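Local atomic coordinates of 6-phosphogluconolactonase (Thermotoga maritima, PDB entry 1VL1), a protein that hydrolyses 6-phosphogluconolactone to 6-phosphogluconate, the second step of the oxidative stage of the pentose phosphate pathway. Residues 32-35 with 36-40; 219-223 with 224-228; 68-71 with 72-75; 93-96 with 97-100. All coordinates share one frame; numbering follows the deposited sequence.

Contact 1. Residues 32-35 with 36-40; sequences KIRT and KMEKL
Thr35 and Lys39 meet one turn apart on helix 25-43, the methyl CG2 of Thr35 lying 3.8 Å from CE of Lys39. The lysine does not run straight out: a bend at chi3 (-67°) brings its chain back over the turn, so that CE comes within 3.4 Å of Thr35 O. That same oxygen accepts the Lys39 N-H at 2.9 Å, and the methylenes of Lys39 lie against the acceptor. The other branch of Thr35, OG1, sits beside its own backbone N and bonds to Glu31 O one turn earlier, which fixes the rotation of the side chain and leaves the methyl for the lysine. Lys36 repeats the helical pattern with Lys32: its N bonds Lys32 O at 3.1 Å, and its CB rests 3.6 Å from that oxygen before the chain leads away to Tyr192. On the inner side Ile33 and Met37 run alongside each other, CG2 of Ile33 pressed to SD of Met37 at 3.6 Å. Arg34 and Glu38 do not form an ion pair, NH1 of Arg34 staying 4.8 Å from OE2 of Glu38; the guanidinium is bridged to Glu31 instead. The helix is amphipathic: Ile33 packs on Leu194 of strand 192-198 and on Val60 and Leu64 of helix 57-64, while Met37 and Leu40 reach Ile47 at the start of strand 47-51.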
loop_
_atom_site.group_PDB
_atom_site.type_symbol
_atom_site.label_atom_id
_atom_site.label_comp_id
_atom_site.label_asym_id
_atom_site.label_seq_id
_atom_site.Cartn_x
_atom_site.Cartn_y
_atom_site.Cartn_z
ATOM N N LYS A 32 2.774 0.000 -16.166
ATOM C CA LYS A 32 1.703 -0.929 -15.818
ATOM C C LYS A 32 0.657 -0.283 -14.921
ATOM O O LYS A 32 -0.554 -0.459 -15.123
ATOM C CB LYS A 32 2.289 -2.152 -15.109
ATOM C CG LYS A 32 3.068 -3.039 -16.015
ATOM C CD LYS A 32 2.068 -3.912 -16.789
ATOM C CE LYS A 32 2.689 -4.998 -17.593
ATOM N NZ LYS A 32 3.385 -4.425 -18.777
ATOM N N ILE A 33 1.118 0.483 -13.936
ATOM C CA ILE A 33 0.194 1.177 -13.037
ATOM C C ILE A 33 -0.571 2.252 -13.802
ATOM O O ILE A 33 -1.794 2.387 -13.685
ATOM C CB ILE A 33 0.948 1.764 -11.837
ATOM C CG1 ILE A 33 1.485 0.611 -11.003
ATOM C CG2 ILE A 33 0.016 2.603 -10.986
ATOM C CD1 ILE A 33 2.263 1.049 -9.820
ATOM N N ARG A 34 0.133 3.008 -14.603
ATOM C CA ARG A 34 -0.540 4.011 -15.421
ATOM C C ARG A 34 -1.679 3.395 -16.218
ATOM O O ARG A 34 -2.804 3.937 -16.235
ATOM C CB ARG A 34 0.436 4.746 -16.353
ATOM C CG ARG A 34 -0.274 5.775 -17.243
ATOM C CD ARG A 34 0.529 6.265 -18.412
ATOM N NE ARG A 34 0.738 5.201 -19.405
ATOM C CZ ARG A 34 -0.174 4.803 -20.298
ATOM N NH1 ARG A 34 -1.406 5.325 -20.338
ATOM N NH2 ARG A 34 0.134 3.856 -21.155
ATOM N N THR A 35 -1.371 2.302 -16.922
ATOM C CA THR A 35 -2.347 1.653 -17.795
ATOM C C THR A 35 -3.579 1.206 -17.024
ATOM O O THR A 35 -4.712 1.424 -17.478
ATOM C CB THR A 35 -1.684 0.464 -18.494
ATOM O OG1 THR A 35 -0.750 0.986 -19.440
ATOM C CG2 THR A 35 -2.671 -0.290 -19.350
ATOM N N LYS A 36 -3.346 0.632 -15.848
ATOM C CA LYS A 36 -4.434 0.140 -15.011
ATOM C C LYS A 36 -5.304 1.259 -14.495
ATOM O O LYS A 36 -6.518 1.158 -14.528
ATOM C CB LYS A 36 -3.923 -0.661 -13.834
ATOM C CG LYS A 36 -5.050 -1.355 -13.079
ATOM C CD LYS A 36 -5.602 -2.513 -13.891
ATOM C CE LYS A 36 -7.106 -2.442 -14.106
ATOM N NZ LYS A 36 -7.632 -3.574 -14.960
ATOM N N MET A 37 -4.667 2.323 -14.016
ATOM C CA MET A 37 -5.378 3.472 -13.489
ATOM C C MET A 37 -6.192 4.123 -14.587
ATOM O O MET A 37 -7.325 4.526 -14.380
ATOM C CB MET A 37 -4.401 4.469 -12.871
ATOM C CG MET A 37 -3.734 3.939 -11.562
ATOM S SD MET A 37 -2.575 5.122 -10.794
ATOM C CE MET A 37 -3.720 6.427 -10.471
ATOM N N GLU A 38 -5.616 4.246 -15.770
ATOM C CA GLU A 38 -6.356 4.809 -16.895
ATOM C C GLU A 38 -7.554 3.940 -17.307
ATOM O O GLU A 38 -8.633 4.461 -17.619
ATOM C CB GLU A 38 -5.422 5.080 -18.057
ATOM C CG GLU A 38 -4.518 6.272 -17.852
ATOM C CD GLU A 38 -5.235 7.606 -18.019
ATOM O OE1 GLU A 38 -6.311 7.837 -17.421
ATOM O OE2 GLU A 38 -4.730 8.434 -18.785
ATOM N N LYS A 39 -7.382 2.625 -17.296
ATOM C CA LYS A 39 -8.517 1.723 -17.525
ATOM C C LYS A 39 -9.628 1.922 -16.469
ATOM O O LYS A 39 -10.805 2.011 -16.802
ATOM C CB LYS A 39 -8.051 0.242 -17.549
ATOM C CG LYS A 39 -7.208 -0.157 -18.772
ATOM C CD LYS A 39 -6.646 -1.640 -18.733
ATOM C CE LYS A 39 -5.609 -1.862 -17.624
ATOM N NZ LYS A 39 -4.745 -3.103 -17.661
ATOM N N LEU A 40 -9.230 2.035 -15.213
ATOM C CA LEU A 40 -10.187 2.169 -14.118
ATOM C C LEU A 40 -10.999 3.437 -14.343
ATOM O O LEU A 40 -12.218 3.420 -14.273
ATOM C CB LEU A 40 -9.476 2.128 -12.757
ATOM C CG LEU A 40 -8.994 0.721 -12.314
ATOM C CD1 LEU A 40 -8.001 0.807 -11.210
ATOM C CD2 LEU A 40 -10.174 -0.103 -11.876
#

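Contact 2. Residues 219-223 with 224-228; sequences FVRGK and EKTVW
A side-chain-to-backbone hydrogen bond between Thr226 and Gly222 closes a tight reversal of the chain, where the loop after helix 200-210 enters the last strand, 225-231. The Gly222 N-H meets OG1 of Thr226 at 2.9 Å with an N-H...O angle of 157°. With chi1 at -56°, OG1 stands beside the threonine's own N and anti to its carbonyl carbon, which turns it back to the loop, while CG2 lies 4.2 Å from Val220 O. Water 1 ties the same two residues a second time: it donates to Gly222 O at 2.9 Å and hydrogen-bonds to Thr226 OG1 at 2.9 Å, so the buried hydroxyl is held by two partners. The two arms run nearly antiparallel, 153° apart, although strand 225-231, which the second arm begins, runs parallel to its neighbours 16-21 and 192-198 in the Rossmann-like sheet. At the bend, CA of Gly222 makes a CA-H...O contact with Lys225 O at 3.4 Å, and any CB on the glycine would run into that oxygen. Replacing Thr226 by a valine would probably leave the Gly222 N-H without its acceptor and the bridging water with one tie fewer, freeing the turn to shift. Arg221 lies against the hydroxyl, its CB 3.6 Å and its CD 3.7 Å from OG1 of Thr226. The guanidinium then turns away to Tyr218, meeting its ring in a cation-pi contact and its carbonyl through NH2.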
loop_
_atom_site.group_PDB
_atom_site.type_symbol
_atom_site.label_atom_id
_atom_site.label_comp_id
_atom_site.label_asym_id
_atom_site.label_seq_id
_atom_site.Cartn_x
_atom_site.Cartn_y
_atom_site.Cartn_z
ATOM N N PHE A 219 -1.393 -13.835 2.417
ATOM C CA PHE A 219 -2.867 -13.724 2.598
ATOM C C PHE A 219 -3.517 -12.557 1.925
ATOM O O PHE A 219 -4.749 -12.428 2.001
ATOM C CB PHE A 219 -3.222 -13.739 4.089
ATOM C CG PHE A 219 -2.809 -15.000 4.783
ATOM C CD1 PHE A 219 -3.577 -16.160 4.691
ATOM C CD2 PHE A 219 -1.629 -15.045 5.474
ATOM C CE1 PHE A 219 -3.174 -17.327 5.275
ATOM C CE2 PHE A 219 -1.213 -16.249 6.075
ATOM C CZ PHE A 219 -2.000 -17.370 5.995
ATOM N N VAL A 220 -2.741 -11.720 1.244
ATOM C CA VAL A 220 -3.268 -10.508 0.634
ATOM C C VAL A 220 -3.384 -10.761 -0.864
ATOM O O VAL A 220 -2.387 -10.994 -1.576
ATOM C CB VAL A 220 -2.412 -9.238 0.904
ATOM C CG1 VAL A 220 -3.045 -8.055 0.243
ATOM C CG2 VAL A 220 -2.362 -8.955 2.339
ATOM N N ARG A 221 -4.621 -10.759 -1.337
ATOM C CA ARG A 221 -4.940 -11.060 -2.723
ATOM C C ARG A 221 -5.956 -10.104 -3.259
ATOM O O ARG A 221 -6.906 -9.727 -2.545
ATOM C CB ARG A 221 -5.496 -12.455 -2.842
ATOM C CG ARG A 221 -4.636 -13.549 -2.284
ATOM C CD ARG A 221 -3.368 -13.840 -3.059
ATOM N NE ARG A 221 -2.577 -14.852 -2.316
ATOM C CZ ARG A 221 -2.605 -16.156 -2.484
ATOM N NH1 ARG A 221 -3.394 -16.712 -3.409
ATOM N NH2 ARG A 221 -1.841 -16.927 -1.700
ATOM N N GLY A 222 -5.821 -9.734 -4.530
ATOM C CA GLY A 222 -6.828 -8.931 -5.192
ATOM C C GLY A 222 -8.071 -9.759 -5.525
ATOM O O GLY A 222 -8.004 -10.958 -5.752
ATOM N N LYS A 223 -9.239 -9.133 -5.506
ATOM C CA LYS A 223 -10.444 -9.852 -5.851
ATOM C C LYS A 223 -10.451 -10.302 -7.315
ATOM O O LYS A 223 -11.042 -11.343 -7.657
ATOM C CB LYS A 223 -11.665 -8.976 -5.684
ATOM C CG LYS A 223 -11.989 -8.570 -4.317
ATOM C CD LYS A 223 -13.191 -7.630 -4.443
ATOM C CE LYS A 223 -13.577 -6.999 -3.154
ATOM N NZ LYS A 223 -14.688 -6.020 -3.367
ATOM N N GLU A 224 -9.790 -9.526 -8.172
ATOM C CA GLU A 224 -9.683 -9.816 -9.593
ATOM C C GLU A 224 -8.319 -10.413 -9.911
ATOM O O GLU A 224 -8.208 -11.407 -10.632
ATOM C CB GLU A 224 -9.921 -8.555 -10.413
ATOM C CG GLU A 224 -11.369 -8.101 -10.428
ATOM C CD GLU A 224 -12.267 -9.135 -11.057
ATOM O OE1 GLU A 224 -11.933 -9.611 -12.175
ATOM O OE2 GLU A 224 -13.297 -9.496 -10.434
ATOM N N LYS A 225 -7.289 -9.802 -9.361
ATOM C CA LYS A 225 -5.910 -10.189 -9.667
ATOM C C LYS A 225 -4.899 -9.752 -8.631
ATOM O O LYS A 225 -5.043 -8.709 -8.042
ATOM C CB LYS A 225 -5.505 -9.577 -11.002
ATOM C CG LYS A 225 -4.464 -10.367 -11.731
ATOM C CD LYS A 225 -4.168 -9.803 -13.146
ATOM C CE LYS A 225 -5.359 -9.904 -14.017
ATOM N NZ LYS A 225 -5.005 -9.946 -15.486
ATOM N N THR A 226 -3.863 -10.577 -8.437
ATOM C CA THR A 226 -2.689 -10.216 -7.675
ATOM C C THR A 226 -1.492 -10.270 -8.620
ATOM O O THR A 226 -1.324 -11.216 -9.386
ATOM C CB THR A 226 -2.467 -11.185 -6.532
ATOM O OG1 THR A 226 -3.651 -11.239 -5.719
ATOM C CG2 THR A 226 -1.406 -10.747 -5.650
ATOM N N VAL A 227 -0.715 -9.209 -8.603
ATOM C CA VAL A 227 0.439 -9.065 -9.481
ATOM C C VAL A 227 1.675 -8.726 -8.699
ATOM O O VAL A 227 1.668 -7.790 -7.897
ATOM C CB VAL A 227 0.201 -7.920 -10.475
ATOM C CG1 VAL A 227 1.439 -7.796 -11.385
ATOM C CG2 VAL A 227 -1.092 -8.147 -11.329
ATOM N N TRP A 228 2.767 -9.454 -8.936
ATOM C CA TRP A 228 4.054 -9.140 -8.344
ATOM C C TRP A 228 4.962 -8.561 -9.459
ATOM O O TRP A 228 5.078 -9.119 -10.535
ATOM C CB TRP A 228 4.716 -10.388 -7.776
ATOM C CG TRP A 228 3.964 -10.990 -6.603
ATOM C CD1 TRP A 228 2.795 -11.686 -6.673
ATOM C CD2 TRP A 228 4.328 -10.956 -5.230
ATOM N NE1 TRP A 228 2.402 -12.086 -5.432
ATOM C CE2 TRP A 228 3.304 -11.610 -4.511
ATOM C CE3 TRP A 228 5.388 -10.419 -4.528
ATOM C CZ2 TRP A 228 3.358 -11.798 -3.145
ATOM C CZ3 TRP A 228 5.431 -10.606 -3.157
ATOM C CH2 TRP A 228 4.407 -11.265 -2.485
HETATM O O HOH W 1 -5.870 -12.641 -6.847
#

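Contact 3. Residues 68-71 with 72-75; sequences KFPW and NRIH
Ile74 sends its CD1 methyl into the angle between Phe69 and Trp71, 3.7 Å from CB of Phe69 and 3.9 Å from CE3 of Trp71. This is the close-packed half of the contact. CB of Phe69 also sits over the centre of the Trp71 ring, 3.9 Å above its plane, while CZ2 of Trp71 lies at the edge of the phenyl ring. Met37 of helix 25-43 touches both Phe69 and Ile74, and Ile47 and Val49 of strand 47-51 cover Ile74 as well. On the outer side the touches on Pro70 are looser. The Arg73 chain passes across the proline, NH1 coming 3.9 Å from CG of Pro70, and exposed Asn72 turns OD1 back to 3.6 Å from Pro70 C, its CG in the crowded position between backbone N and carbonyl carbon (chi1 62°). The tip of Arg73 is nevertheless fixed: it reaches the C-terminal end of helix 25-43 and the residues just after it, NE bonding Asp45 O and NH2 both Leu41 O and Lys44 O. An alanine here would probably leave those carbonyls without the guanidinium that ties this loop to the helix end, and uncover one side of Pro70. Two successive i to i+3 bonds shape the turn: Arg73 N bonds Pro70 O at 2.9 Å, and Ile74 N bonds Trp71 O at 3.1 Å from well above the carbonyl plane. Pro70, the centre of an inverse gamma turn, leads into this short 3-10 segment, which delivers the chain to strand 74-82 and so ends the beta-alpha-beta crossover from strand 47-51 through helix 57-64.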
loop_
_atom_site.group_PDB
_atom_site.type_symbol
_atom_site.label_atom_id
_atom_site.label_comp_id
_atom_site.label_asym_id
_atom_site.label_seq_id
_atom_site.Cartn_x
_atom_site.Cartn_y
_atom_site.Cartn_z
ATOM N N LYS A 68 0.085 12.787 -16.353
ATOM C CA LYS A 68 -1.090 13.644 -16.488
ATOM C C LYS A 68 -2.324 12.759 -16.242
ATOM O O LYS A 68 -2.902 12.177 -17.155
ATOM C CB LYS A 68 -1.142 14.314 -17.850
ATOM C CG LYS A 68 -0.047 15.383 -18.083
ATOM C CD LYS A 68 0.076 16.461 -16.966
ATOM C CE LYS A 68 1.129 17.499 -17.357
ATOM N NZ LYS A 68 1.309 18.636 -16.350
ATOM N N PHE A 69 -2.674 12.648 -14.972
ATOM C CA PHE A 69 -3.940 12.058 -14.513
ATOM C C PHE A 69 -4.892 13.164 -14.109
ATOM O O PHE A 69 -4.451 14.314 -13.801
ATOM C CB PHE A 69 -3.708 11.178 -13.305
ATOM C CG PHE A 69 -2.965 9.902 -13.591
ATOM C CD1 PHE A 69 -3.547 8.905 -14.327
ATOM C CD2 PHE A 69 -1.706 9.677 -13.032
ATOM C CE1 PHE A 69 -2.856 7.713 -14.567
ATOM C CE2 PHE A 69 -1.026 8.487 -13.249
ATOM C CZ PHE A 69 -1.599 7.514 -14.039
ATOM N N PRO A 70 -6.198 12.878 -14.121
ATOM C CA PRO A 70 -7.143 13.783 -13.528
ATOM C C PRO A 70 -7.147 13.519 -12.022
ATOM O O PRO A 70 -7.944 12.733 -11.523
ATOM C CB PRO A 70 -8.455 13.397 -14.198
ATOM C CG PRO A 70 -8.339 11.961 -14.430
ATOM C CD PRO A 70 -6.863 11.675 -14.678
ATOM N N TRP A 71 -6.236 14.168 -11.297
ATOM C CA TRP A 71 -5.993 13.810 -9.906
ATOM C C TRP A 71 -7.179 13.995 -9.009
ATOM O O TRP A 71 -7.214 13.367 -7.947
ATOM C CB TRP A 71 -4.861 14.657 -9.362
ATOM C CG TRP A 71 -3.549 14.375 -10.055
ATOM C CD1 TRP A 71 -2.864 15.220 -10.837
ATOM C CD2 TRP A 71 -2.772 13.178 -9.970
ATOM N NE1 TRP A 71 -1.709 14.629 -11.283
ATOM C CE2 TRP A 71 -1.620 13.370 -10.766
ATOM C CE3 TRP A 71 -2.919 11.977 -9.293
ATOM C CZ2 TRP A 71 -0.620 12.396 -10.898
ATOM C CZ3 TRP A 71 -1.938 11.006 -9.415
ATOM C CH2 TRP A 71 -0.790 11.229 -10.211
ATOM N N ASN A 72 -8.049 14.939 -9.325
ATOM C CA ASN A 72 -9.297 15.092 -8.576
ATOM C C ASN A 72 -10.192 13.865 -8.560
ATOM O O ASN A 72 -11.087 13.777 -7.733
ATOM C CB ASN A 72 -10.101 16.271 -9.047
ATOM C CG ASN A 72 -10.541 16.177 -10.505
ATOM O OD1 ASN A 72 -9.720 15.975 -11.388
ATOM N ND2 ASN A 72 -11.840 16.352 -10.757
ATOM N N ARG A 73 -9.978 12.931 -9.472
ATOM C CA ARG A 73 -10.801 11.693 -9.535
ATOM C C ARG A 73 -10.090 10.548 -8.839
ATOM O O ARG A 73 -10.598 9.430 -8.803
ATOM C CB ARG A 73 -11.028 11.357 -11.002
ATOM C CG ARG A 73 -11.911 12.378 -11.690
ATOM C CD ARG A 73 -12.099 12.146 -13.174
ATOM N NE ARG A 73 -12.654 10.808 -13.405
ATOM C CZ ARG A 73 -12.460 10.097 -14.504
ATOM N NH1 ARG A 73 -11.799 10.595 -15.539
ATOM N NH2 ARG A 73 -13.005 8.895 -14.614
ATOM N N ILE A 74 -8.913 10.789 -8.277
ATOM C CA ILE A 74 -8.158 9.710 -7.649
ATOM C C ILE A 74 -8.024 9.926 -6.164
ATOM O O ILE A 74 -7.547 10.966 -5.740
ATOM C CB ILE A 74 -6.770 9.515 -8.285
ATOM C CG1 ILE A 74 -6.906 9.328 -9.811
ATOM C CG2 ILE A 74 -6.068 8.335 -7.627
ATOM C CD1 ILE A 74 -5.605 9.517 -10.579
ATOM N N HIS A 75 -8.493 8.956 -5.375
ATOM C CA HIS A 75 -8.403 9.020 -3.885
ATOM C C HIS A 75 -7.365 8.072 -3.360
ATOM O O HIS A 75 -7.334 6.890 -3.770
ATOM C CB HIS A 75 -9.765 8.709 -3.276
ATOM C CG HIS A 75 -10.808 9.701 -3.651
ATOM N ND1 HIS A 75 -11.349 10.589 -2.755
ATOM C CD2 HIS A 75 -11.371 9.968 -4.850
ATOM C CE1 HIS A 75 -12.195 11.377 -3.392
ATOM N NE2 HIS A 75 -12.230 11.019 -4.661
#

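Contact 4. Residues 93-96 with 97-100; sequences FRNI and NEVL
Glu98 reaches back one helical turn to Arg94 and pairs with it in a salt bridge. CB of Glu98 lies 3.5 Å from Arg94 O, the acceptor of the Glu98 N-H, and CG keeps beside the same oxygen. Beyond CG the chain is extended (chi2 169°), bringing CD to 3.7 Å from NE of Arg94. At the tip, OE2 of Glu98 lies 2.9 Å from NE of Arg94 in a nearly straight bond (162°). NH2 of Arg94 adds a weak second bond to the same oxygen. OE2 sits at the edge of the guanidinium, but the arginine meets the carboxylate from above its plane. OE1 makes no hydrogen bond across the contact; the amide of neighbouring Asn95 is held through ND2 by Asp89 O. NH1 of Arg94 has its own partner in Asp87 O. One residue back along the helix, CB of Asn97 rests over one face of the Phe93 ring, toward its rim and 4.2 Å from its centroid, in a CH-pi contact. The helix widens into a pi-type turn at 97-100, and the Val99 N to Asn95 O bond is weak. Helix 92-101 links strands 74-82 and 111-112 in a beta-alpha-beta unit; Ile96 and Leu100 face Leu51 of strand 47-51, and Ile96 and Val99 pack on Leu58 of helix 57-64.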
loop_
_atom_site.group_PDB
_atom_site.type_symbol
_atom_site.label_atom_id
_atom_site.label_comp_id
_atom_site.label_asym_id
_atom_site.label_seq_id
_atom_site.Cartn_x
_atom_site.Cartn_y
_atom_site.Cartn_z
ATOM N N PHE A 93 3.414 8.919 5.781
ATOM C CA PHE A 93 2.803 10.146 5.254
ATOM C C PHE A 93 3.854 11.127 4.724
ATOM O O PHE A 93 3.723 11.652 3.608
ATOM C CB PHE A 93 1.918 10.850 6.280
ATOM C CG PHE A 93 1.441 12.164 5.773
ATOM C CD1 PHE A 93 0.407 12.219 4.828
ATOM C CD2 PHE A 93 2.088 13.314 6.096
ATOM C CE1 PHE A 93 0.026 13.437 4.282
ATOM C CE2 PHE A 93 1.696 14.525 5.539
ATOM C CZ PHE A 93 0.644 14.553 4.636
ATOM N N ARG A 94 4.855 11.416 5.549
ATOM C CA ARG A 94 5.871 12.389 5.152
ATOM C C ARG A 94 6.516 11.954 3.840
ATOM O O ARG A 94 6.724 12.742 2.933
ATOM C CB ARG A 94 6.923 12.542 6.219
ATOM C CG ARG A 94 8.056 13.385 5.763
ATOM C CD ARG A 94 8.884 13.961 6.764
ATOM N NE ARG A 94 10.120 14.389 6.083
ATOM C CZ ARG A 94 11.242 14.662 6.682
ATOM N NH1 ARG A 94 11.320 14.573 8.000
ATOM N NH2 ARG A 94 12.301 15.024 5.953
ATOM N N ASN A 95 6.869 10.684 3.784
ATOM C CA ASN A 95 7.637 10.185 2.620
ATOM C C ASN A 95 6.811 10.151 1.363
ATOM O O ASN A 95 7.291 10.567 0.316
ATOM C CB ASN A 95 8.287 8.825 2.918
ATOM C CG ASN A 95 9.518 8.954 3.753
ATOM O OD1 ASN A 95 10.569 9.266 3.229
ATOM N ND2 ASN A 95 9.414 8.738 5.054
ATOM N N ILE A 96 5.562 9.697 1.459
ATOM C CA ILE A 96 4.666 9.726 0.301
ATOM C C ILE A 96 4.213 11.156 -0.043
ATOM O O ILE A 96 4.073 11.498 -1.221
ATOM C CB ILE A 96 3.441 8.829 0.500
ATOM C CG1 ILE A 96 3.917 7.380 0.760
ATOM C CG2 ILE A 96 2.561 8.909 -0.721
ATOM C CD1 ILE A 96 2.853 6.458 1.289
ATOM N N ASN A 97 4.073 12.012 0.959
ATOM C CA ASN A 97 3.824 13.443 0.685
ATOM C C ASN A 97 4.952 14.078 -0.122
ATOM O O ASN A 97 4.695 14.797 -1.091
ATOM C CB ASN A 97 3.606 14.234 1.974
ATOM C CG ASN A 97 3.115 15.660 1.720
ATOM O OD1 ASN A 97 2.190 15.865 0.947
ATOM N ND2 ASN A 97 3.786 16.655 2.323
ATOM N N GLU A 98 6.189 13.734 0.217
ATOM C CA GLU A 98 7.364 14.288 -0.465
ATOM C C GLU A 98 7.420 13.918 -1.960
ATOM O O GLU A 98 7.792 14.740 -2.786
ATOM C CB GLU A 98 8.634 13.856 0.269
ATOM C CG GLU A 98 8.995 14.833 1.386
ATOM C CD GLU A 98 10.077 14.374 2.344
ATOM O OE1 GLU A 98 10.649 13.264 2.175
ATOM O OE2 GLU A 98 10.298 15.157 3.291
ATOM N N VAL A 99 7.122 12.656 -2.274
ATOM C CA VAL A 99 7.242 12.149 -3.656
ATOM C C VAL A 99 5.973 12.293 -4.481
ATOM O O VAL A 99 6.043 12.380 -5.723
ATOM C CB VAL A 99 7.744 10.684 -3.691
ATOM C CG1 VAL A 99 9.169 10.615 -3.099
ATOM C CG2 VAL A 99 6.792 9.736 -3.065
ATOM N N LEU A 100 4.817 12.359 -3.826
ATOM C CA LEU A 100 3.556 12.329 -4.554
ATOM C C LEU A 100 2.573 13.389 -4.139
ATOM O O LEU A 100 2.185 14.182 -4.953
ATOM C CB LEU A 100 2.919 10.959 -4.393
ATOM C CG LEU A 100 1.546 10.708 -4.997
ATOM C CD1 LEU A 100 1.615 10.847 -6.515
ATOM C CD2 LEU A 100 1.016 9.290 -4.652
#

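Contacts 1 and 3 form one continuous patch: CE of Met37 lies 3.6 Å from CD1 of Ile74, and CG of Arg34 lies 3.9 Å from CZ of Phe69, so the loop before strand 74-82 is packed on helix 25-43. Contact 4 follows contact 3 in the chain, strand 74-82 leading on to helix 92-101; their centres are 17 Å apart and their nearest atoms about 4 Å. Contact 2 touches none of the others; it comes nearest to contact 1 (centres 16 Å apart, nearest atoms about 7 Å), and its centre is 25 Å from that of contact 4, across the chain's centre. Contacts 1 and 4 lie along helices, 2 and 3 at turns leading into strands of the same Rossmann-like sheet.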